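PDB 1IZC: macrophomate synthase intermolecular Diels-Alderase from Macrophoma commelinae, which belongs to the HpcH/HpaI aldolase/citrate lyase family of TIM-barrel proteins and binds a magnesium ion together with pyruvic acid. Local coordinates for residues A[127-133]-A[195-201]; A[179-185]-A[202-208]; A[17-21]-A[159-163]. The protein carries 1 engineered substitution. All coordinates share one frame; numbering follows the deposited sequence.

Interaction 1: A[127-133]-A[195-201]; sequences ETVEEVR and AIAAMPE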
loop_
_atom_site.group_PDB
_atom_site.type_symbol
_atom_site.label_atom_id
_atom_site.label_comp_id
_atom_site.label_asym_id
_atom_site.label_seq_id
_atom_site.Cartn_x
_atom_site.Cartn_y
_atom_site.Cartn_z
ATOM N N GLU A 127 -18.493 -22.903 -20.502
ATOM C CA GLU A 127 -19.560 -23.836 -20.869
ATOM C C GLU A 127 -19.963 -23.738 -22.339
ATOM O O GLU A 127 -20.623 -24.645 -22.863
ATOM C CB GLU A 127 -20.788 -23.608 -19.977
ATOM C CG GLU A 127 -20.488 -23.794 -18.495
ATOM C CD GLU A 127 -21.711 -23.685 -17.613
ATOM O OE1 GLU A 127 -22.645 -22.939 -17.970
ATOM O OE2 GLU A 127 -21.725 -24.338 -16.554
ATOM N N THR A 128 -19.569 -22.650 -23.001
ATOM C CA THR A 128 -19.914 -22.453 -24.410
ATOM C C THR A 128 -18.762 -21.906 -25.241
ATOM O O THR A 128 -17.851 -21.247 -24.731
ATOM C CB THR A 128 -21.109 -21.471 -24.592
ATOM O OG1 THR A 128 -20.689 -20.135 -24.285
ATOM C CG2 THR A 128 -22.275 -21.847 -23.691
ATOM N N VAL A 129 -18.818 -22.167 -26.541
ATOM C CA VAL A 129 -17.788 -21.671 -27.431
ATOM C C VAL A 129 -17.889 -20.144 -27.476
ATOM O O VAL A 129 -16.881 -19.453 -27.629
ATOM C CB VAL A 129 -17.963 -22.275 -28.850
ATOM C CG1 VAL A 129 -17.024 -21.601 -29.815
ATOM C CG2 VAL A 129 -17.686 -23.771 -28.815
ATOM N N GLU A 130 -19.102 -19.614 -27.325
ATOM C CA GLU A 130 -19.288 -18.161 -27.346
ATOM C C GLU A 130 -18.538 -17.477 -26.205
ATOM O O GLU A 130 -17.985 -16.387 -26.387
ATOM C CB GLU A 130 -20.774 -17.784 -27.246
ATOM C CG GLU A 130 -21.630 -18.130 -28.472
ATOM C CD GLU A 130 -21.899 -19.624 -28.637
ATOM O OE1 GLU A 130 -21.815 -20.376 -27.647
ATOM O OE2 GLU A 130 -22.221 -20.051 -29.772
ATOM N N GLU A 131 -18.524 -18.095 -25.029
ATOM C CA GLU A 131 -17.818 -17.485 -23.895
ATOM C C GLU A 131 -16.330 -17.378 -24.202
ATOM O O GLU A 131 -15.678 -16.399 -23.839
ATOM C CB GLU A 131 -18.006 -18.314 -22.620
ATOM C CG GLU A 131 -19.447 -18.354 -22.147
ATOM C CD GLU A 131 -19.660 -19.286 -20.979
ATOM O OE1 GLU A 131 -19.005 -20.344 -20.921
ATOM O OE2 GLU A 131 -20.502 -18.960 -20.118
ATOM N N VAL A 132 -15.794 -18.396 -24.867
ATOM C CA VAL A 132 -14.383 -18.386 -25.211
ATOM C C VAL A 132 -14.108 -17.320 -26.270
ATOM O O VAL A 132 -13.102 -16.619 -26.207
ATOM C CB VAL A 132 -13.926 -19.769 -25.727
ATOM C CG1 VAL A 132 -12.453 -19.720 -26.108
ATOM C CG2 VAL A 132 -14.163 -20.828 -24.649
ATOM N N ARG A 133 -14.999 -17.180 -27.243
ATOM C CA ARG A 133 -14.773 -16.179 -28.274
ATOM C C ARG A 133 -14.828 -14.747 -27.748
ATOM O O ARG A 133 -14.248 -13.844 -28.346
ATOM C CB ARG A 133 -15.727 -16.407 -29.454
ATOM C CG ARG A 133 -15.384 -17.733 -30.122
ATOM C CD ARG A 133 -15.927 -17.940 -31.522
ATOM N NE ARG A 133 -15.216 -19.082 -32.094
ATOM C CZ ARG A 133 -15.773 -20.243 -32.427
ATOM N NH1 ARG A 133 -17.078 -20.430 -32.269
ATOM N NH2 ARG A 133 -15.005 -21.239 -32.862
ATOM N N ALA A 195 -17.247 -29.718 -28.147
ATOM C CA ALA A 195 -17.268 -28.497 -28.940
ATOM C C ALA A 195 -16.191 -27.509 -28.492
ATOM O O ALA A 195 -15.533 -26.873 -29.312
ATOM C CB ALA A 195 -18.637 -27.841 -28.845
ATOM N N ILE A 196 -16.009 -27.382 -27.185
ATOM C CA ILE A 196 -15.020 -26.446 -26.680
ATOM C C ILE A 196 -13.610 -26.890 -27.075
ATOM O O ILE A 196 -12.794 -26.075 -27.511
ATOM C CB ILE A 196 -15.132 -26.315 -25.138
ATOM C CG1 ILE A 196 -16.507 -25.735 -24.773
ATOM C CG2 ILE A 196 -14.014 -25.399 -24.611
ATOM C CD1 ILE A 196 -16.866 -25.862 -23.295
ATOM N N ALA A 197 -13.347 -28.187 -26.953
ATOM C CA ALA A 197 -12.033 -28.745 -27.270
ATOM C C ALA A 197 -11.662 -28.600 -28.738
ATOM O O ALA A 197 -10.477 -28.544 -29.083
ATOM C CB ALA A 197 -11.989 -30.220 -26.872
ATOM N N ALA A 198 -12.679 -28.532 -29.590
ATOM C CA ALA A 198 -12.481 -28.418 -31.034
ATOM C C ALA A 198 -12.255 -26.995 -31.543
ATOM O O ALA A 198 -12.004 -26.791 -32.736
ATOM C CB ALA A 198 -13.683 -29.040 -31.771
ATOM N N MET A 199 -12.346 -26.006 -30.662
ATOM C CA MET A 199 -12.149 -24.622 -31.095
ATOM C C MET A 199 -10.720 -24.402 -31.577
ATOM O O MET A 199 -9.766 -24.692 -30.867
ATOM C CB MET A 199 -12.440 -23.653 -29.946
ATOM C CG MET A 199 -13.883 -23.676 -29.470
ATOM S SD MET A 199 -14.116 -22.461 -28.167
ATOM C CE MET A 199 -14.011 -20.921 -29.104
ATOM N N PRO A 200 -10.560 -23.875 -32.797
ATOM C CA PRO A 200 -9.234 -23.618 -33.367
ATOM C C PRO A 200 -8.497 -22.537 -32.574
ATOM O O PRO A 200 -7.267 -22.450 -32.597
ATOM C CB PRO A 200 -9.540 -23.131 -34.792
ATOM C CG PRO A 200 -10.958 -23.483 -35.027
ATOM C CD PRO A 200 -11.629 -23.418 -33.700
ATOM N N GLU A 201 -9.253 -21.725 -31.848
ATOM C CA GLU A 201 -8.647 -20.627 -31.099
ATOM C C GLU A 201 -7.916 -20.998 -29.814
ATOM O O GLU A 201 -7.086 -20.221 -29.349
ATOM C CB GLU A 201 -9.694 -19.563 -30.744
ATOM C CG GLU A 201 -10.408 -18.942 -31.947
ATOM C CD GLU A 201 -11.707 -19.650 -32.276
ATOM O OE1 GLU A 201 -11.811 -20.873 -32.025
ATOM O OE2 GLU A 201 -12.627 -18.984 -32.801
#
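M199 leaves the backbone with CG anti to its carbonyl carbon, runs extended to SD and bends at the last torsion (chi3 71°), which turns CE in between V132 and R133. It meets V132 tip to tip, M199 SD lying 3.6 Å from V132 CB. V129 slides past in the opposite direction, its CG2 3.9 Å from M199 CG. The R133 chain, extended from CG to NE, brings its guanidinium under the same methyl: M199 CE stands over one face, offset toward the rim. These contacts join two neighbouring segments on the outside of a TIM barrel, the start of helix 129-139 and the end of helix 193-197 with the turn after it. On the barrel side V132 and I196 both rest on P182 of strand 179-184, and I196 CD1 comes within 3.9 Å of E127 C. Farther along, R133 NE donates to E201 OE2 (2.7 Å, 168°) in a salt bridge. The oxygen lies near the guanidinium plane but is approached from above its own carboxylate, the two planes being 43° apart; the bonds from R133 NH2 to both E201 oxygens are weak. The helix start is fixed by a capping box: E131 N donates to T128 OG1 (3.1 Å), while E131 OE1 takes the backbone N-H of both E127 (2.6 Å) and T128, and E131 OE2 forms a salt bridge with K104.

Interaction 2: A[179-185]-A[202-208]; sequences CIIPQIE and IHGLMFG. With MG (magnesium ion), chain B; PYR (pyruvic acid), chain C.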
loop_
_atom_site.group_PDB
_atom_site.type_symbol
_atom_site.label_atom_id
_atom_site.label_comp_id
_atom_site.label_asym_id
_atom_site.label_seq_id
_atom_site.Cartn_x
_atom_site.Cartn_y
_atom_site.Cartn_z
ATOM N N CYS A 179 -1.595 -17.310 -25.091
ATOM C CA CYS A 179 -2.468 -18.488 -25.155
ATOM C C CYS A 179 -3.761 -18.376 -24.356
ATOM O O CYS A 179 -3.815 -17.687 -23.325
ATOM C CB CYS A 179 -1.709 -19.716 -24.650
ATOM S SG CYS A 179 -0.176 -20.077 -25.538
ATOM N N ILE A 180 -4.793 -19.072 -24.841
ATOM C CA ILE A 180 -6.100 -19.116 -24.193
ATOM C C ILE A 180 -6.356 -20.555 -23.742
ATOM O O ILE A 180 -6.234 -21.504 -24.532
ATOM C CB ILE A 180 -7.255 -18.684 -25.136
ATOM C CG1 ILE A 180 -7.054 -17.262 -25.618
ATOM C CG2 ILE A 180 -8.575 -18.735 -24.384
ATOM C CD1 ILE A 180 -8.262 -16.710 -26.386
ATOM N N ILE A 181 -6.700 -20.706 -22.466
ATOM C CA ILE A 181 -6.957 -22.000 -21.858
ATOM C C ILE A 181 -8.310 -22.036 -21.137
ATOM O O ILE A 181 -8.447 -21.512 -20.026
ATOM C CB ILE A 181 -5.851 -22.352 -20.823
ATOM C CG1 ILE A 181 -4.483 -22.377 -21.508
ATOM C CG2 ILE A 181 -6.110 -23.726 -20.186
ATOM C CD1 ILE A 181 -3.706 -21.074 -21.357
ATOM N N PRO A 182 -9.325 -22.645 -21.764
ATOM C CA PRO A 182 -10.637 -22.717 -21.109
ATOM C C PRO A 182 -10.551 -23.701 -19.953
ATOM O O PRO A 182 -9.844 -24.701 -20.050
ATOM C CB PRO A 182 -11.548 -23.280 -22.198
ATOM C CG PRO A 182 -10.878 -22.858 -23.481
ATOM C CD PRO A 182 -9.411 -23.088 -23.168
ATOM N N GLN A 183 -11.267 -23.422 -18.869
ATOM C CA GLN A 183 -11.296 -24.342 -17.747
ATOM C C GLN A 183 -12.712 -24.918 -17.680
ATOM O O GLN A 183 -13.700 -24.178 -17.652
ATOM C CB GLN A 183 -10.925 -23.625 -16.447
ATOM C CG GLN A 183 -11.044 -24.509 -15.241
ATOM C CD GLN A 183 -10.406 -23.903 -14.015
ATOM O OE1 GLN A 183 -10.308 -22.679 -13.887
ATOM N NE2 GLN A 183 -9.980 -24.757 -13.098
ATOM N N ILE A 184 -12.791 -26.245 -17.692
ATOM C CA ILE A 184 -14.055 -26.986 -17.655
ATOM C C ILE A 184 -14.278 -27.431 -16.216
ATOM O O ILE A 184 -13.502 -28.221 -15.671
ATOM C CB ILE A 184 -13.966 -28.232 -18.571
ATOM C CG1 ILE A 184 -13.644 -27.803 -20.003
ATOM C CG2 ILE A 184 -15.283 -29.010 -18.544
ATOM C CD1 ILE A 184 -14.738 -26.988 -20.667
ATOM N N GLU A 185 -15.348 -26.948 -15.599
ATOM C CA GLU A 185 -15.570 -27.282 -14.200
ATOM C C GLU A 185 -17.025 -27.287 -13.778
ATOM O O GLU A 185 -17.370 -26.911 -12.654
ATOM C CB GLU A 185 -14.769 -26.325 -13.328
ATOM C CG GLU A 185 -14.972 -24.864 -13.644
ATOM C CD GLU A 185 -14.005 -23.998 -12.865
ATOM O OE1 GLU A 185 -13.532 -24.491 -11.831
ATOM O OE2 GLU A 185 -13.722 -22.852 -13.267
ATOM N N ILE A 202 -8.193 -22.167 -29.249
ATOM C CA ILE A 202 -7.573 -22.514 -27.971
ATOM C C ILE A 202 -6.235 -23.224 -28.023
ATOM O O ILE A 202 -5.902 -23.878 -29.010
ATOM C CB ILE A 202 -8.555 -23.303 -27.083
ATOM C CG1 ILE A 202 -8.761 -24.731 -27.607
ATOM C CG2 ILE A 202 -9.890 -22.570 -27.059
ATOM C CD1 ILE A 202 -9.546 -25.622 -26.633
ATOM N N HIS A 203 -5.472 -23.090 -26.937
ATOM C CA HIS A 203 -4.130 -23.663 -26.848
ATOM C C HIS A 203 -3.919 -24.608 -25.686
ATOM O O HIS A 203 -2.821 -25.160 -25.507
ATOM C CB HIS A 203 -3.115 -22.524 -26.769
ATOM C CG HIS A 203 -3.347 -21.465 -27.800
ATOM N ND1 HIS A 203 -3.939 -20.254 -27.507
ATOM C CD2 HIS A 203 -3.163 -21.481 -29.142
ATOM C CE1 HIS A 203 -4.115 -19.572 -28.625
ATOM N NE2 HIS A 203 -3.656 -20.295 -29.633
ATOM N N GLY A 204 -4.964 -24.800 -24.893
ATOM C CA GLY A 204 -4.860 -25.693 -23.755
ATOM C C GLY A 204 -6.229 -25.891 -23.136
ATOM O O GLY A 204 -7.156 -25.157 -23.453
ATOM N N LEU A 205 -6.356 -26.888 -22.271
ATOM C CA LEU A 205 -7.619 -27.158 -21.576
ATOM C C LEU A 205 -7.307 -27.541 -20.137
ATOM O O LEU A 205 -6.359 -28.286 -19.880
ATOM C CB LEU A 205 -8.389 -28.303 -22.240
ATOM C CG LEU A 205 -9.252 -27.906 -23.440
ATOM C CD1 LEU A 205 -9.774 -29.164 -24.128
ATOM C CD2 LEU A 205 -10.404 -27.013 -22.975
ATOM N N MET A 206 -8.112 -27.041 -19.209
ATOM C CA MET A 206 -7.913 -27.335 -17.792
ATOM C C MET A 206 -9.227 -27.800 -17.190
ATOM O O MET A 206 -10.286 -27.363 -17.614
ATOM C CB MET A 206 -7.444 -26.074 -17.052
ATOM C CG MET A 206 -7.202 -26.263 -15.557
ATOM S SD MET A 206 -6.675 -24.698 -14.824
ATOM C CE MET A 206 -4.897 -24.699 -15.231
ATOM N N PHE A 207 -9.148 -28.679 -16.193
ATOM C CA PHE A 207 -10.351 -29.171 -15.526
ATOM C C PHE A 207 -10.350 -28.591 -14.113
ATOM O O PHE A 207 -9.288 -28.312 -13.552
ATOM C CB PHE A 207 -10.332 -30.698 -15.436
ATOM C CG PHE A 207 -11.692 -31.317 -15.200
ATOM C CD1 PHE A 207 -12.549 -31.570 -16.264
ATOM C CD2 PHE A 207 -12.115 -31.644 -13.914
ATOM C CE1 PHE A 207 -13.812 -32.142 -16.053
ATOM C CE2 PHE A 207 -13.376 -32.216 -13.700
ATOM C CZ PHE A 207 -14.220 -32.463 -14.770
ATOM N N GLY A 208 -11.540 -28.381 -13.560
ATOM C CA GLY A 208 -11.651 -27.881 -12.199
ATOM C C GLY A 208 -12.390 -28.968 -11.432
ATOM O O GLY A 208 -13.610 -28.930 -11.353
HETATM MG MG MG B . -12.895 -23.665 -10.028
HETATM C C PYR C . -11.554 -26.135 -9.320
HETATM O O PYR C . -12.700 -25.661 -9.200
HETATM O OXT PYR C . -11.216 -27.286 -8.951
HETATM C CA PYR C . -10.589 -25.172 -9.968
HETATM O O3 PYR C . -10.893 -24.026 -10.338
HETATM C CB PYR C . -9.228 -25.708 -10.142
HETATM O O HOH W 1 -12.872 -21.696 -10.989
HETATM O O HOH W 2 -12.184 -22.915 -8.007
#
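Strands 179-184 and 205-207 are neighbouring parallel staves of the barrel, pairing Q183 with M206 and I184 with F207. M206 bonds on both sides of Q183, its N to P182 O (3.0 Å) and its O to I184 N (2.7 Å); G208 N continues the pattern to I184 O. Ahead of strand 205-207, H203 bonds twice to I180: its backbone N donates to I180 O, and its ring accepts I180 N on ND1 (3.0 Å), the donor lying in the ring plane. I184 O also sits over one face of the F207 ring, 3.5 Å from F207 CD1. The C-terminal strand ends carry the ligand site, as in TIM barrels generally. With CG wedged between its backbone N and carbonyl carbon (chi1 51°) and the rest extended, E185 reaches the magnesium ion through OE1 (2.1 Å). D211, both chelating oxygens of pyruvic acid and two waters complete six ligands. E185 OE2 accepts from one water (2.7 Å) and from H125 N, which steadies the carboxylate. The extended Q183 chain places NE2 3.0 Å from O3 of pyruvic acid and 3.7 Å from M206 SD, while Q183 OE1 is held by R101, itself hydrogen-bonded to pyruvic acid.

Interaction 3: A[17-21]-A[159-163]; sequences YRSAM and ADASL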
loop_
_atom_site.group_PDB
_atom_site.type_symbol
_atom_site.label_atom_id
_atom_site.label_comp_id
_atom_site.label_asym_id
_atom_site.label_seq_id
_atom_site.Cartn_x
_atom_site.Cartn_y
_atom_site.Cartn_z
ATOM N N TYR A 17 12.195 -19.181 -24.216
ATOM C CA TYR A 17 11.001 -18.526 -24.745
ATOM C C TYR A 17 10.795 -17.055 -24.405
ATOM O O TYR A 17 9.745 -16.493 -24.731
ATOM C CB TYR A 17 9.776 -19.330 -24.295
ATOM C CG TYR A 17 9.900 -20.796 -24.629
ATOM C CD1 TYR A 17 9.788 -21.233 -25.952
ATOM C CD2 TYR A 17 10.181 -21.741 -23.641
ATOM C CE1 TYR A 17 9.959 -22.572 -26.277
ATOM C CE2 TYR A 17 10.349 -23.089 -23.959
ATOM C CZ TYR A 17 10.235 -23.491 -25.281
ATOM O OH TYR A 17 10.389 -24.818 -25.617
ATOM N N ARG A 18 11.774 -16.406 -23.781
ATOM C CA ARG A 18 11.568 -14.999 -23.422
ATOM C C ARG A 18 11.461 -14.069 -24.622
ATOM O O ARG A 18 12.001 -14.356 -25.699
ATOM C CB ARG A 18 12.686 -14.492 -22.507
ATOM C CG ARG A 18 14.080 -14.517 -23.146
ATOM C CD ARG A 18 15.017 -13.582 -22.383
ATOM N NE ARG A 18 14.715 -12.187 -22.683
ATOM C CZ ARG A 18 15.289 -11.151 -22.080
ATOM N NH1 ARG A 18 16.197 -11.354 -21.129
ATOM N NH2 ARG A 18 14.963 -9.915 -22.438
ATOM N N SER A 19 10.746 -12.964 -24.442
ATOM C CA SER A 19 10.605 -11.970 -25.507
ATOM C C SER A 19 11.824 -11.048 -25.473
ATOM O O SER A 19 12.699 -11.209 -24.621
ATOM C CB SER A 19 9.336 -11.144 -25.301
ATOM O OG SER A 19 9.081 -10.342 -26.436
ATOM N N ALA A 20 11.882 -10.084 -26.388
ATOM C CA ALA A 20 13.011 -9.157 -26.429
ATOM C C ALA A 20 13.067 -8.349 -25.135
ATOM O O ALA A 20 14.142 -7.984 -24.677
ATOM C CB ALA A 20 12.891 -8.220 -27.628
ATOM N N MET A 21 11.900 -8.047 -24.574
ATOM C CA MET A 21 11.823 -7.301 -23.315
ATOM C C MET A 21 10.980 -8.104 -22.340
ATOM O O MET A 21 9.930 -8.643 -22.706
ATOM C CB MET A 21 11.211 -5.920 -23.539
ATOM C CG MET A 21 11.993 -5.082 -24.557
ATOM S SD MET A 21 11.541 -3.352 -24.512
ATOM C CE MET A 21 9.802 -3.452 -24.850
ATOM N N ALA A 159 12.145 1.899 -25.539
ATOM C CA ALA A 159 11.912 0.574 -24.978
ATOM C C ALA A 159 10.753 -0.014 -25.766
ATOM O O ALA A 159 9.601 0.105 -25.361
ATOM C CB ALA A 159 11.554 0.676 -23.485
ATOM N N ASP A 160 11.068 -0.621 -26.908
ATOM C CA ASP A 160 10.056 -1.209 -27.780
ATOM C C ASP A 160 10.577 -2.395 -28.580
ATOM O O ASP A 160 10.031 -2.734 -29.631
ATOM C CB ASP A 160 9.503 -0.144 -28.748
ATOM C CG ASP A 160 10.589 0.482 -29.644
ATOM O OD1 ASP A 160 11.742 -0.000 -29.642
ATOM O OD2 ASP A 160 10.272 1.458 -30.376
ATOM N N ALA A 161 11.613 -3.052 -28.075
ATOM C CA ALA A 161 12.194 -4.188 -28.780
ATOM C C ALA A 161 11.226 -5.353 -28.899
ATOM O O ALA A 161 10.418 -5.592 -28.015
ATOM C CB ALA A 161 13.473 -4.643 -28.079
ATOM N N SER A 162 11.336 -6.081 -30.004
ATOM C CA SER A 162 10.479 -7.237 -30.270
ATOM C C SER A 162 11.313 -8.291 -30.991
ATOM O O SER A 162 12.305 -7.965 -31.642
ATOM C CB SER A 162 9.300 -6.830 -31.167
ATOM O OG SER A 162 8.611 -7.980 -31.658
ATOM N N LEU A 163 10.918 -9.552 -30.876
ATOM C CA LEU A 163 11.629 -10.629 -31.563
ATOM C C LEU A 163 11.216 -10.636 -33.024
ATOM O O LEU A 163 11.903 -11.219 -33.857
ATOM C CB LEU A 163 11.263 -11.991 -30.989
ATOM C CG LEU A 163 11.660 -12.298 -29.545
ATOM C CD1 LEU A 163 11.127 -13.674 -29.178
ATOM C CD2 LEU A 163 13.180 -12.244 -29.404
HETATM O O HOH W 3 9.100 -7.637 -26.572
HETATM O O HOH W 4 8.771 -10.613 -29.116
#
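M21 points CB toward residues 159-163 and lays the rest of its chain along them, joining the N-terminal segment before helix 28-37 to the long loop between helices 129-139 and 171-177, on the periphery of the TIM barrel. From CB, CG passes A161 CB at 3.8 Å. SD then lies against the backbone, 3.6 Å from A161 N and close to D160 N. The bend at the last torsion (chi3 -58°) turns CE to A159 O, 3.6 Å away. Beside it, A20 CB presses on the peptide joining A161 to S162, 3.6 Å from both A161 C and S162 N, and also meets A161 CB. L163 covers the other end, its CD1 3.7 Å from R18 O; A20 N is buried here without a hydrogen-bond partner. R18 turns back to its own segment, NE donating to S19 O almost straight (167°), while NH1 forms a salt bridge with E93 of the second subunit. L11 of that subunit packs on A20 and L163. No direct hydrogen bond crosses the contact; two waters do the bridging, both held by S19 OG. One donates to A161 O (2.8 Å), and the other accepts from L163 N at 3.0 Å.

How the interactions relate
Starting from the N terminus, interaction 3 closes the first and longest loop, from 17-21 to 159-163, drawing the N-terminal segment onto a peripheral loop beside the second subunit. Inside that span begins interaction 1, which runs from 127-133 to 195-201 and therefore crosses it. Interaction 2 opens at 179-185, after interaction 3 has closed, and ends at 202-208, crossing interaction 1 in turn. Interactions 1 and 2 touch, with centres 10 Å apart: I196 CD1 packs on I184 CD1, and A197 CB on L205 CD1, so outer helix 193-197 covers the two paired barrel strands. Interaction 3 stands apart, its nearest atoms about 10 Å from interaction 2 and about 17 Å from interaction 1.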